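PDB 5TGF: beta-lactamase-related domain-containing protein from Bacteroides dorei DSM 17855, which is a putative serine beta-lactamase-like hydrolase whose substrate is not established, and which also binds calcium. Local coordinates for residues A[288-302]-A[322-334]. Residues are numbered along the deposited sequence; the frame is centred on the assembly and turned at random.
Sequences GWAGAYPWINKRDGV and SFYGSPVLSETVT
Strand 293-297, which carries Tyr293 and Trp295, packs against helix 328-334, which carries Ser330 and Val333, in roughly the same N-to-C direction; their axes come within 9.6 Å at a crossing angle of -40°. Before the strand, a type I turn from Gly288 to Gly291 meets the loop at Ser322, where Ser322 OG donates to Trp289 O (2.7 Å) in the carbonyl plane and Gly291 CA makes a C-H...O contact with Ser322 O. One water bridges Ser326 OG and Gly291 O; another joins Ser326 OG and probably shares its protons among several carbonyls, those of Gly288 and Ala292 included.

A first torsion of -176° turns the Tyr293 ring from its own backbone N toward Ser326, Pro327 and Ser330. Ser326 O and Pro327 N lie over one ring face, and Tyr293 OH is 2.7 Å from Ser330 OG, a hydrogen bond whose serine proton has an alternative acceptor; Glu272 also bonds this phenol. Ser330 CB sits 3.5 Å from the centroid of the Trp295 pyrrole ring, a CH-pi contact over its face, while Val333 CG2 meets the benzo edge at CZ2 (3.8 Å). Further on, Thr334 OG1 donates to the syn lone pair of Asp300 OD2 (2.6 Å), and a water links that oxygen to Trp295 NE1 and Ser330 O.

The C-terminal helix is thus held on the antiparallel sheet of the beta-lactamase fold by Tyr293 and Trp295 together with polar links at both ends. With Asn338 bonding OD1, both oxygens of buried Asp300 are engaged, which probably fixes the carboxylate's rotation.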
loop_
_atom_site.group_PDB
_atom_site.type_symbol
_atom_site.label_atom_id
_atom_site.label_comp_id
_atom_site.label_asym_id
_atom_site.label_seq_id
_atom_site.Cartn_x
_atom_site.Cartn_y
_atom_site.Cartn_z
ATOM N N GLY A 288 5.473 -4.557 1.224
ATOM C CA GLY A 288 5.664 -4.530 2.682
ATOM C C GLY A 288 7.053 -5.018 3.038
ATOM O O GLY A 288 7.650 -5.751 2.272
ATOM N N TRP A 289 7.528 -4.657 4.218
ATOM C CA TRP A 289 8.897 -4.946 4.616
ATOM C C TRP A 289 9.184 -6.457 4.649
ATOM O O TRP A 289 10.339 -6.865 4.500
ATOM C CB TRP A 289 9.240 -4.327 5.978
ATOM C CG TRP A 289 8.471 -4.921 7.155
ATOM C CD1 TRP A 289 7.273 -4.464 7.631
ATOM C CD2 TRP A 289 8.840 -6.011 8.007
ATOM N NE1 TRP A 289 6.846 -5.229 8.661
ATOM C CE2 TRP A 289 7.796 -6.164 8.954
ATOM C CE3 TRP A 289 9.917 -6.896 8.053
ATOM C CZ2 TRP A 289 7.798 -7.168 9.918
ATOM C CZ3 TRP A 289 9.935 -7.892 9.050
ATOM C CH2 TRP A 289 8.881 -8.009 9.961
ATOM N N ALA A 290 8.147 -7.264 4.938
ATOM C CA ALA A 290 8.305 -8.694 5.185
ATOM C C ALA A 290 8.074 -9.567 3.959
ATOM O O ALA A 290 8.071 -10.817 4.072
ATOM C CB ALA A 290 7.388 -9.144 6.336
ATOM N N GLY A 291 7.946 -8.953 2.789
ATOM C CA GLY A 291 7.956 -9.682 1.531
ATOM C C GLY A 291 6.703 -9.639 0.669
ATOM O O GLY A 291 6.770 -9.948 -0.507
ATOM N N ALA A 292 5.583 -9.170 1.212
ATOM C CA ALA A 292 4.371 -9.037 0.419
ATOM C C ALA A 292 4.613 -8.008 -0.706
ATOM O O ALA A 292 5.112 -6.889 -0.446
ATOM C CB ALA A 292 3.199 -8.594 1.289
ATOM N N TYR A 293 4.284 -8.383 -1.927
ATOM C CA TYR A 293 4.521 -7.528 -3.103
ATOM C C TYR A 293 3.336 -7.632 -4.064
ATOM O O TYR A 293 3.261 -8.590 -4.866
ATOM C CB TYR A 293 5.775 -7.953 -3.815
ATOM C CG TYR A 293 6.122 -7.047 -4.988
ATOM C CD1 TYR A 293 6.613 -5.753 -4.780
ATOM C CD2 TYR A 293 6.043 -7.508 -6.280
ATOM C CE1 TYR A 293 6.935 -4.932 -5.854
ATOM C CE2 TYR A 293 6.361 -6.707 -7.351
ATOM C CZ TYR A 293 6.818 -5.418 -7.134
ATOM O OH TYR A 293 7.109 -4.627 -8.239
ATOM N N PRO A 294 2.444 -6.654 -4.011
ATOM C CA PRO A 294 1.429 -6.494 -5.004
ATOM C C PRO A 294 1.827 -5.494 -6.090
ATOM O O PRO A 294 2.399 -4.439 -5.789
ATOM C CB PRO A 294 0.260 -5.969 -4.183
ATOM C CG PRO A 294 0.915 -5.110 -3.122
ATOM C CD PRO A 294 2.304 -5.652 -2.931
ATOM N N TRP A 295 1.486 -5.777 -7.340
ATOM C CA TRP A 295 1.758 -4.812 -8.391
ATOM C C TRP A 295 0.798 -4.875 -9.551
ATOM O O TRP A 295 0.149 -5.916 -9.801
ATOM C CB TRP A 295 3.184 -4.965 -8.892
ATOM C CG TRP A 295 3.387 -6.031 -9.920
ATOM C CD1 TRP A 295 3.597 -5.836 -11.257
ATOM C CD2 TRP A 295 3.519 -7.443 -9.698
ATOM N NE1 TRP A 295 3.749 -7.053 -11.894
ATOM C CE2 TRP A 295 3.775 -8.046 -10.958
ATOM C CE3 TRP A 295 3.461 -8.261 -8.557
ATOM C CZ2 TRP A 295 3.919 -9.444 -11.122
ATOM C CZ3 TRP A 295 3.603 -9.651 -8.713
ATOM C CH2 TRP A 295 3.864 -10.219 -9.988
ATOM N N ILE A 296 0.789 -3.785 -10.301
ATOM C CA ILE A 296 0.137 -3.732 -11.598
ATOM C C ILE A 296 1.167 -3.188 -12.592
ATOM O O ILE A 296 1.867 -2.198 -12.301
ATOM C CB ILE A 296 -1.073 -2.813 -11.554
ATOM C CG1 ILE A 296 -2.192 -3.424 -10.710
ATOM C CG2 ILE A 296 -1.565 -2.476 -12.946
ATOM C CD1 ILE A 296 -3.360 -2.473 -10.531
ATOM N N ASN A 297 1.271 -3.829 -13.761
ATOM C CA ASN A 297 2.024 -3.282 -14.894
ATOM C C ASN A 297 1.076 -3.108 -16.083
ATOM O O ASN A 297 0.615 -4.103 -16.700
ATOM C CB ASN A 297 3.217 -4.163 -15.252
ATOM C CG ASN A 297 4.106 -3.531 -16.338
ATOM O OD1 ASN A 297 3.635 -3.188 -17.424
ATOM N ND2 ASN A 297 5.368 -3.324 -16.020
ATOM N N LYS A 298 0.728 -1.861 -16.360
ATOM C CA LYS A 298 -0.272 -1.587 -17.396
ATOM C C LYS A 298 0.212 -1.923 -18.807
ATOM O O LYS A 298 -0.590 -2.214 -19.659
ATOM C CB LYS A 298 -0.751 -0.147 -17.335
ATOM C CG LYS A 298 -1.446 0.195 -16.023
ATOM C CD LYS A 298 -1.930 1.626 -16.034
ATOM C CE LYS A 298 -2.137 2.134 -14.617
ATOM N NZ LYS A 298 -2.951 3.364 -14.607
ATOM N N ARG A 299 1.508 -1.820 -19.054
ATOM C CA ARG A 299 2.056 -2.152 -20.348
ATOM C C ARG A 299 2.025 -3.648 -20.619
ATOM O O ARG A 299 1.674 -4.041 -21.724
ATOM C CB ARG A 299 3.476 -1.635 -20.464
ATOM C CG ARG A 299 3.501 -0.125 -20.613
ATOM C CD ARG A 299 4.777 0.309 -21.295
ATOM N NE ARG A 299 4.854 1.763 -21.365
ATOM C CZ ARG A 299 5.982 2.426 -21.553
ATOM N NH1 ARG A 299 7.128 1.752 -21.692
ATOM N NH2 ARG A 299 5.956 3.757 -21.610
ATOM N N ASP A 300 2.331 -4.458 -19.605
ATOM C CA ASP A 300 2.164 -5.928 -19.669
ATOM C C ASP A 300 0.701 -6.365 -19.666
ATOM O O ASP A 300 0.412 -7.472 -20.034
ATOM C CB ASP A 300 2.829 -6.623 -18.484
ATOM C CG ASP A 300 4.334 -6.402 -18.410
ATOM O OD1 ASP A 300 4.919 -6.082 -19.467
ATOM O OD2 ASP A 300 4.914 -6.571 -17.284
ATOM N N GLY A 301 -0.190 -5.525 -19.157
ATOM C CA GLY A 301 -1.572 -5.909 -18.882
ATOM C C GLY A 301 -1.702 -6.895 -17.716
ATOM O O GLY A 301 -2.584 -7.758 -17.721
ATOM N N VAL A 302 -0.800 -6.767 -16.742
ATOM C CA VAL A 302 -0.638 -7.716 -15.664
ATOM C C VAL A 302 -1.035 -7.102 -14.304
ATOM O O VAL A 302 -0.738 -5.918 -14.021
ATOM C CB VAL A 302 0.831 -8.207 -15.602
ATOM C CG1 VAL A 302 1.148 -8.791 -14.265
ATOM C CG2 VAL A 302 1.119 -9.250 -16.685
ATOM N N SER A 322 13.770 -8.821 1.749
ATOM C CA SER A 322 12.353 -9.079 1.524
ATOM C C SER A 322 11.601 -7.792 1.148
ATOM O O SER A 322 10.404 -7.843 0.831
ATOM C CB SER A 322 11.714 -9.726 2.756
ATOM O OG SER A 322 11.929 -8.961 3.920
ATOM N N PHE A 323 12.252 -6.639 1.278
ATOM C CA PHE A 323 11.657 -5.354 0.852
ATOM C C PHE A 323 12.255 -4.862 -0.481
ATOM O O PHE A 323 11.560 -4.799 -1.517
ATOM C CB PHE A 323 11.839 -4.326 1.964
ATOM C CG PHE A 323 11.208 -2.996 1.677
ATOM C CD1 PHE A 323 9.831 -2.887 1.474
ATOM C CD2 PHE A 323 11.957 -1.839 1.742
ATOM C CE1 PHE A 323 9.241 -1.652 1.228
ATOM C CE2 PHE A 323 11.369 -0.589 1.550
ATOM C CZ PHE A 323 10.004 -0.498 1.292
ATOM N N TYR A 324 13.556 -4.584 -0.469
ATOM C CA TYR A 324 14.218 -4.020 -1.662
ATOM C C TYR A 324 14.388 -4.990 -2.812
ATOM O O TYR A 324 14.581 -4.557 -3.949
ATOM C CB TYR A 324 15.571 -3.415 -1.283
ATOM C CG TYR A 324 15.446 -2.267 -0.301
ATOM C CD1 TYR A 324 14.946 -1.038 -0.717
ATOM C CD2 TYR A 324 15.820 -2.395 1.013
ATOM C CE1 TYR A 324 14.840 0.005 0.138
ATOM C CE2 TYR A 324 15.717 -1.334 1.894
ATOM C CZ TYR A 324 15.243 -0.121 1.418
ATOM O OH TYR A 324 15.078 0.914 2.266
ATOM N N GLY A 325 14.300 -6.297 -2.545
ATOM C CA GLY A 325 14.457 -7.319 -3.588
ATOM C C GLY A 325 13.173 -7.628 -4.340
ATOM O O GLY A 325 13.210 -8.212 -5.415
ATOM N N SER A 326 12.034 -7.200 -3.794
ATOM C CA SER A 326 10.733 -7.635 -4.306
ATOM C C SER A 326 10.429 -7.353 -5.781
ATOM O O SER A 326 9.831 -8.209 -6.458
ATOM C CB SER A 326 9.646 -7.005 -3.447
ATOM O OG SER A 326 9.786 -7.502 -2.121
ATOM N N PRO A 327 10.856 -6.186 -6.323
ATOM C CA PRO A 327 10.596 -5.977 -7.756
ATOM C C PRO A 327 11.268 -6.963 -8.697
ATOM O O PRO A 327 10.965 -6.916 -9.897
ATOM C CB PRO A 327 11.185 -4.570 -8.039
ATOM C CG PRO A 327 11.302 -3.941 -6.742
ATOM C CD PRO A 327 11.469 -4.998 -5.702
ATOM N N VAL A 328 12.117 -7.866 -8.207
ATOM C CA VAL A 328 12.556 -8.999 -9.070
ATOM C C VAL A 328 11.346 -9.801 -9.585
ATOM O O VAL A 328 11.385 -10.398 -10.676
ATOM C CB VAL A 328 13.606 -9.923 -8.408
ATOM C CG1 VAL A 328 12.971 -10.806 -7.356
ATOM C CG2 VAL A 328 14.299 -10.790 -9.453
ATOM N N LEU A 329 10.240 -9.776 -8.836
ATOM C CA LEU A 329 9.063 -10.531 -9.215
ATOM C C LEU A 329 8.372 -9.934 -10.449
ATOM O O LEU A 329 8.051 -10.630 -11.416
ATOM C CB LEU A 329 8.069 -10.573 -8.049
ATOM C CG LEU A 329 8.533 -11.394 -6.859
ATOM C CD1 LEU A 329 7.736 -10.981 -5.621
ATOM C CD2 LEU A 329 8.393 -12.883 -7.148
ATOM N N SER A 330 8.135 -8.635 -10.416
ATOM C CA SER A 330 7.542 -7.951 -11.569
ATOM C C SER A 330 8.520 -7.923 -12.762
ATOM O O SER A 330 8.087 -8.056 -13.900
ATOM C CB SER A 330 7.101 -6.539 -11.194
ATOM O OG SER A 330 8.113 -5.901 -10.434
ATOM N N GLU A 331 9.811 -7.806 -12.494
ATOM C CA GLU A 331 10.814 -7.809 -13.576
ATOM C C GLU A 331 10.788 -9.148 -14.297
ATOM O O GLU A 331 10.805 -9.208 -15.537
ATOM C CB GLU A 331 12.231 -7.610 -12.989
ATOM C CG GLU A 331 13.363 -7.594 -14.010
ATOM C CD GLU A 331 14.748 -7.495 -13.376
ATOM O OE1 GLU A 331 15.605 -6.762 -13.882
ATOM O OE2 GLU A 331 14.992 -8.137 -12.349
ATOM N N THR A 332 10.735 -10.232 -13.519
ATOM C CA THR A 332 10.763 -11.595 -14.073
ATOM C C THR A 332 9.465 -11.897 -14.820
ATOM O O THR A 332 9.476 -12.491 -15.919
ATOM C CB THR A 332 11.048 -12.623 -12.978
ATOM O OG1 THR A 332 12.252 -12.290 -12.263
ATOM C CG2 THR A 332 11.206 -14.049 -13.553
ATOM N N VAL A 333 8.339 -11.438 -14.300
ATOM C CA VAL A 333 7.067 -11.545 -15.040
ATOM C C VAL A 333 7.095 -10.765 -16.354
ATOM O O VAL A 333 6.658 -11.256 -17.405
ATOM C CB VAL A 333 5.853 -11.179 -14.180
ATOM C CG1 VAL A 333 4.579 -11.049 -14.982
ATOM C CG2 VAL A 333 5.666 -12.196 -13.057
ATOM N N THR A 334 7.648 -9.563 -16.315
ATOM C CA THR A 334 7.747 -8.753 -17.530
ATOM C C THR A 334 8.540 -9.482 -18.612
ATOM O O THR A 334 8.086 -9.569 -19.734
ATOM C CB THR A 334 8.357 -7.353 -17.223
ATOM O OG1 THR A 334 7.399 -6.577 -16.495
ATOM C CG2 THR A 334 8.681 -6.617 -18.511
HETATM O O HOH W 1 7.937 -6.610 -0.502
HETATM O O HOH W 2 8.938 -10.082 -2.001
HETATM O O HOH W 3 4.973 -7.379 -14.540
#